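Local coordinates for glutamic acid/alanine-rich protein (PDB 2Y44), which is a surface protein of the parasite Trypanosoma congolense, probably forming part of the coat displayed on its cell surface, at residues Glu3-Leu15 / Glu135-Asp147. Residues are numbered along the deposited sequence; the frame is centred on the assembly and turned at random.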
# COMPACT_ATOMS: atom_id res chain seq x y z
N GLU A 3 9.00 28.33 1.20
CA GLU A 3 9.62 26.99 1.20
C GLU A 3 8.84 26.03 2.10
O GLU A 3 8.64 24.86 1.79
CB GLU A 3 11.10 27.07 1.63
CG GLU A 3 11.81 25.73 1.64
CD GLU A 3 13.30 25.85 1.96
OE1 GLU A 3 13.71 26.87 2.57
OE2 GLU A 3 14.04 24.89 1.63
N GLU A 4 8.46 26.52 3.27
CA GLU A 4 7.74 25.68 4.20
C GLU A 4 6.36 25.31 3.66
O GLU A 4 5.89 24.20 3.85
CB GLU A 4 7.59 26.46 5.49
CG GLU A 4 7.66 25.61 6.64
CD GLU A 4 6.37 25.64 7.34
OE1 GLU A 4 5.38 25.15 6.73
OE2 GLU A 4 6.32 26.29 8.42
N VAL A 5 5.72 26.26 2.99
CA VAL A 5 4.38 26.03 2.44
C VAL A 5 4.42 24.98 1.35
O VAL A 5 3.57 24.09 1.32
CB VAL A 5 3.79 27.31 1.86
CG1 VAL A 5 2.43 27.03 1.21
CG2 VAL A 5 3.60 28.36 3.00
N GLN A 6 5.43 25.07 0.49
CA GLN A 6 5.56 24.12 -0.60
C GLN A 6 5.93 22.75 -0.08
O GLN A 6 5.48 21.72 -0.58
CB GLN A 6 6.62 24.58 -1.58
CG GLN A 6 6.18 25.74 -2.50
CD GLN A 6 5.16 25.34 -3.59
OE1 GLN A 6 4.34 24.42 -3.42
NE2 GLN A 6 5.23 26.03 -4.73
N THR A 7 6.72 22.74 0.99
CA THR A 7 7.12 21.46 1.59
C THR A 7 5.95 20.78 2.32
O THR A 7 5.75 19.57 2.24
CB THR A 7 8.40 21.69 2.49
OG1 THR A 7 9.44 22.21 1.66
CG2 THR A 7 8.88 20.43 3.11
N MET A 8 5.10 21.59 2.96
CA MET A 8 3.88 21.11 3.60
C MET A 8 2.94 20.61 2.51
O MET A 8 2.23 19.63 2.72
CB MET A 8 3.21 22.24 4.39
CG MET A 8 1.84 21.87 4.97
SD MET A 8 1.32 22.88 6.37
CE MET A 8 2.31 24.40 6.09
N CYS A 9 2.93 21.30 1.37
CA CYS A 9 2.13 20.86 0.23
C CYS A 9 2.53 19.46 -0.24
O CYS A 9 1.66 18.63 -0.49
CB CYS A 9 2.27 21.84 -0.94
SG CYS A 9 1.35 21.22 -2.34
N ASP A 10 3.83 19.18 -0.35
CA ASP A 10 4.29 17.86 -0.71
C ASP A 10 3.80 16.82 0.27
O ASP A 10 3.37 15.73 -0.13
CB ASP A 10 5.82 17.85 -0.82
CG ASP A 10 6.33 18.76 -1.95
OD1 ASP A 10 5.55 19.14 -2.86
OD2 ASP A 10 7.58 18.99 -2.00
N VAL A 11 3.87 17.13 1.57
CA VAL A 11 3.32 16.19 2.56
C VAL A 11 1.81 15.99 2.30
O VAL A 11 1.34 14.87 2.28
CB VAL A 11 3.58 16.70 3.99
CG1 VAL A 11 2.73 15.94 5.02
CG2 VAL A 11 5.05 16.49 4.30
N ALA A 12 1.07 17.09 2.15
CA ALA A 12 -0.36 16.97 1.94
C ALA A 12 -0.70 16.09 0.72
O ALA A 12 -1.59 15.25 0.79
CB ALA A 12 -1.00 18.34 1.80
N ARG A 13 0.04 16.26 -0.37
CA ARG A 13 -0.20 15.43 -1.60
C ARG A 13 0.08 13.95 -1.37
O ARG A 13 -0.63 13.07 -1.89
CB ARG A 13 0.66 15.95 -2.77
CG ARG A 13 0.22 17.35 -3.25
CD ARG A 13 0.07 17.34 -4.75
NE ARG A 13 -0.57 18.55 -5.29
CZ ARG A 13 0.10 19.63 -5.70
NH1 ARG A 13 1.42 19.70 -5.55
NH2 ARG A 13 -0.56 20.62 -6.29
N GLN A 14 1.13 13.67 -0.59
CA GLN A 14 1.40 12.30 -0.13
C GLN A 14 0.25 11.72 0.69
O GLN A 14 -0.24 10.63 0.41
CB GLN A 14 2.74 12.21 0.63
CG GLN A 14 3.94 12.65 -0.19
CD GLN A 14 4.37 11.61 -1.24
OE1 GLN A 14 4.58 11.94 -2.42
NE2 GLN A 14 4.50 10.38 -0.81
N LEU A 15 -0.17 12.44 1.74
CA LEU A 15 -1.31 12.03 2.54
C LEU A 15 -2.58 11.82 1.70
O LEU A 15 -3.29 10.83 1.85
CB LEU A 15 -1.57 13.06 3.65
CG LEU A 15 -0.48 13.19 4.72
CD1 LEU A 15 -0.79 14.34 5.65
CD2 LEU A 15 -0.25 11.87 5.49
N GLU A 135 8.01 8.93 3.42
CA GLU A 135 9.04 9.25 4.42
C GLU A 135 9.86 10.47 4.02
O GLU A 135 10.22 11.32 4.86
CB GLU A 135 9.96 8.04 4.62
CG GLU A 135 10.98 8.24 5.73
CD GLU A 135 11.67 6.93 6.10
OE1 GLU A 135 12.44 6.40 5.26
OE2 GLU A 135 11.42 6.42 7.20
N SER A 136 10.24 10.56 2.75
CA SER A 136 11.03 11.68 2.30
C SER A 136 10.30 13.00 2.50
O SER A 136 10.90 13.99 2.99
CB SER A 136 11.37 11.50 0.83
OG SER A 136 12.26 10.39 0.70
N ALA A 137 9.01 13.00 2.19
CA ALA A 137 8.19 14.21 2.32
C ALA A 137 8.16 14.68 3.78
O ALA A 137 8.29 15.87 4.06
CB ALA A 137 6.75 13.96 1.78
N PHE A 138 7.98 13.75 4.71
CA PHE A 138 7.96 14.16 6.12
C PHE A 138 9.34 14.60 6.59
O PHE A 138 9.44 15.53 7.37
CB PHE A 138 7.43 13.02 7.01
CG PHE A 138 5.93 13.00 7.11
CD1 PHE A 138 5.28 13.73 8.09
CD2 PHE A 138 5.18 12.27 6.21
CE1 PHE A 138 3.90 13.77 8.18
CE2 PHE A 138 3.77 12.28 6.31
CZ PHE A 138 3.15 13.02 7.30
N ASP A 139 10.40 13.87 6.18
CA ASP A 139 11.81 14.30 6.47
C ASP A 139 12.04 15.77 6.03
O ASP A 139 12.68 16.56 6.72
CB ASP A 139 12.84 13.41 5.74
CG ASP A 139 13.10 12.07 6.46
OD1 ASP A 139 12.61 11.88 7.59
OD2 ASP A 139 13.81 11.24 5.86
N ALA A 140 11.56 16.11 4.83
CA ALA A 140 11.80 17.43 4.27
C ALA A 140 11.11 18.48 5.10
O ALA A 140 11.71 19.52 5.40
CB ALA A 140 11.28 17.49 2.80
N LEU A 141 9.88 18.19 5.50
CA LEU A 141 9.15 19.11 6.37
C LEU A 141 9.82 19.24 7.76
O LEU A 141 10.03 20.34 8.25
CB LEU A 141 7.69 18.70 6.51
CG LEU A 141 6.81 19.69 7.31
CD1 LEU A 141 6.78 21.12 6.67
CD2 LEU A 141 5.38 19.08 7.36
N ALA A 142 10.26 18.11 8.32
CA ALA A 142 10.96 18.10 9.61
C ALA A 142 12.22 18.96 9.57
O ALA A 142 12.56 19.70 10.53
CB ALA A 142 11.29 16.68 10.04
N GLU A 143 12.93 18.88 8.46
CA GLU A 143 14.18 19.63 8.29
C GLU A 143 14.01 21.14 8.33
O GLU A 143 14.92 21.84 8.78
CB GLU A 143 14.87 19.21 6.97
CG GLU A 143 15.49 17.81 7.07
CD GLU A 143 15.62 17.13 5.72
OE1 GLU A 143 15.51 17.85 4.70
OE2 GLU A 143 15.97 15.93 5.69
N LEU A 144 12.85 21.65 7.88
CA LEU A 144 12.58 23.09 7.93
C LEU A 144 12.19 23.61 9.33
O LEU A 144 12.17 24.84 9.55
CB LEU A 144 11.45 23.48 6.96
CG LEU A 144 11.71 23.12 5.48
CD1 LEU A 144 10.62 23.71 4.55
CD2 LEU A 144 13.09 23.63 5.07
N LEU A 145 11.79 22.69 10.20
CA LEU A 145 11.23 23.05 11.48
C LEU A 145 11.94 22.33 12.63
O LEU A 145 11.39 21.40 13.22
CB LEU A 145 9.73 22.71 11.48
CG LEU A 145 9.00 23.45 10.36
CD1 LEU A 145 7.68 22.78 10.05
CD2 LEU A 145 8.75 24.90 10.79
N PRO A 146 13.18 22.75 12.92
CA PRO A 146 13.97 21.96 13.89
C PRO A 146 13.31 21.86 15.26
O PRO A 146 13.42 20.83 15.91
CB PRO A 146 15.28 22.75 14.00
CG PRO A 146 15.46 23.37 12.61
CD PRO A 146 14.01 23.74 12.19
N ASP A 147 12.59 22.89 15.69
CA ASP A 147 11.89 22.81 16.99
C ASP A 147 10.81 21.71 17.02
O ASP A 147 10.51 21.15 18.07
CB ASP A 147 11.28 24.16 17.37
CG ASP A 147 12.30 25.10 17.96
OD1 ASP A 147 13.32 24.61 18.51
OD2 ASP A 147 12.09 26.33 17.87
O HOH W 1 7.72 17.53 2.06
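Thr-7 faces Leu-141 and Val-11 faces Ala-137 where helix 3-15 runs antiparallel to helix 135-144, the axes 8.7 Å apart at their nearest and 154° between their directions. The backbones come closest at Val-11 and Ala-137, whose CA atoms lie 5.3 Å apart. Here Val-11 splits its work: CG2 presses on the Ala-137 carbonyl, 3.3 Å from its O, while CG1, anti to the backbone N (chi1 166°), makes a CH-pi contact over one face of the Phe-138 ring, 4.1 Å from the centroid. Leu-15 CD2 meets the same ring at its edge, near CZ. One turn on, Leu-141 fits as a knob into the hole formed by Glu-4, Thr-7, Met-8 and Val-11. Thr-7 lays CG2 against the Leu-141 backbone, 3.4 Å from N, and its OG1 bonds back to Glu-3 O at 2.8 Å; that carbonyl also accepts Thr-7 N from the opposite face of its plane. Leu-144 CD1 closes this end against Thr-7 OG1 and Glu-4 CA, with CD2 beside the Glu-3 carboxylate. No direct hydrogen bond joins the helices, but one water donates to both Thr-7 O and Ala-137 O. Leu-15 also packs on helix 57-107, which Ala-12 meets as well, and the Cys-9 to Cys-122 disulfide ties helix 3-15 to the chain beyond helix 113-120. The pair is an antiparallel helix packing with one knob-into-hole, Leu-141, in the all-helical GARP ectodomain.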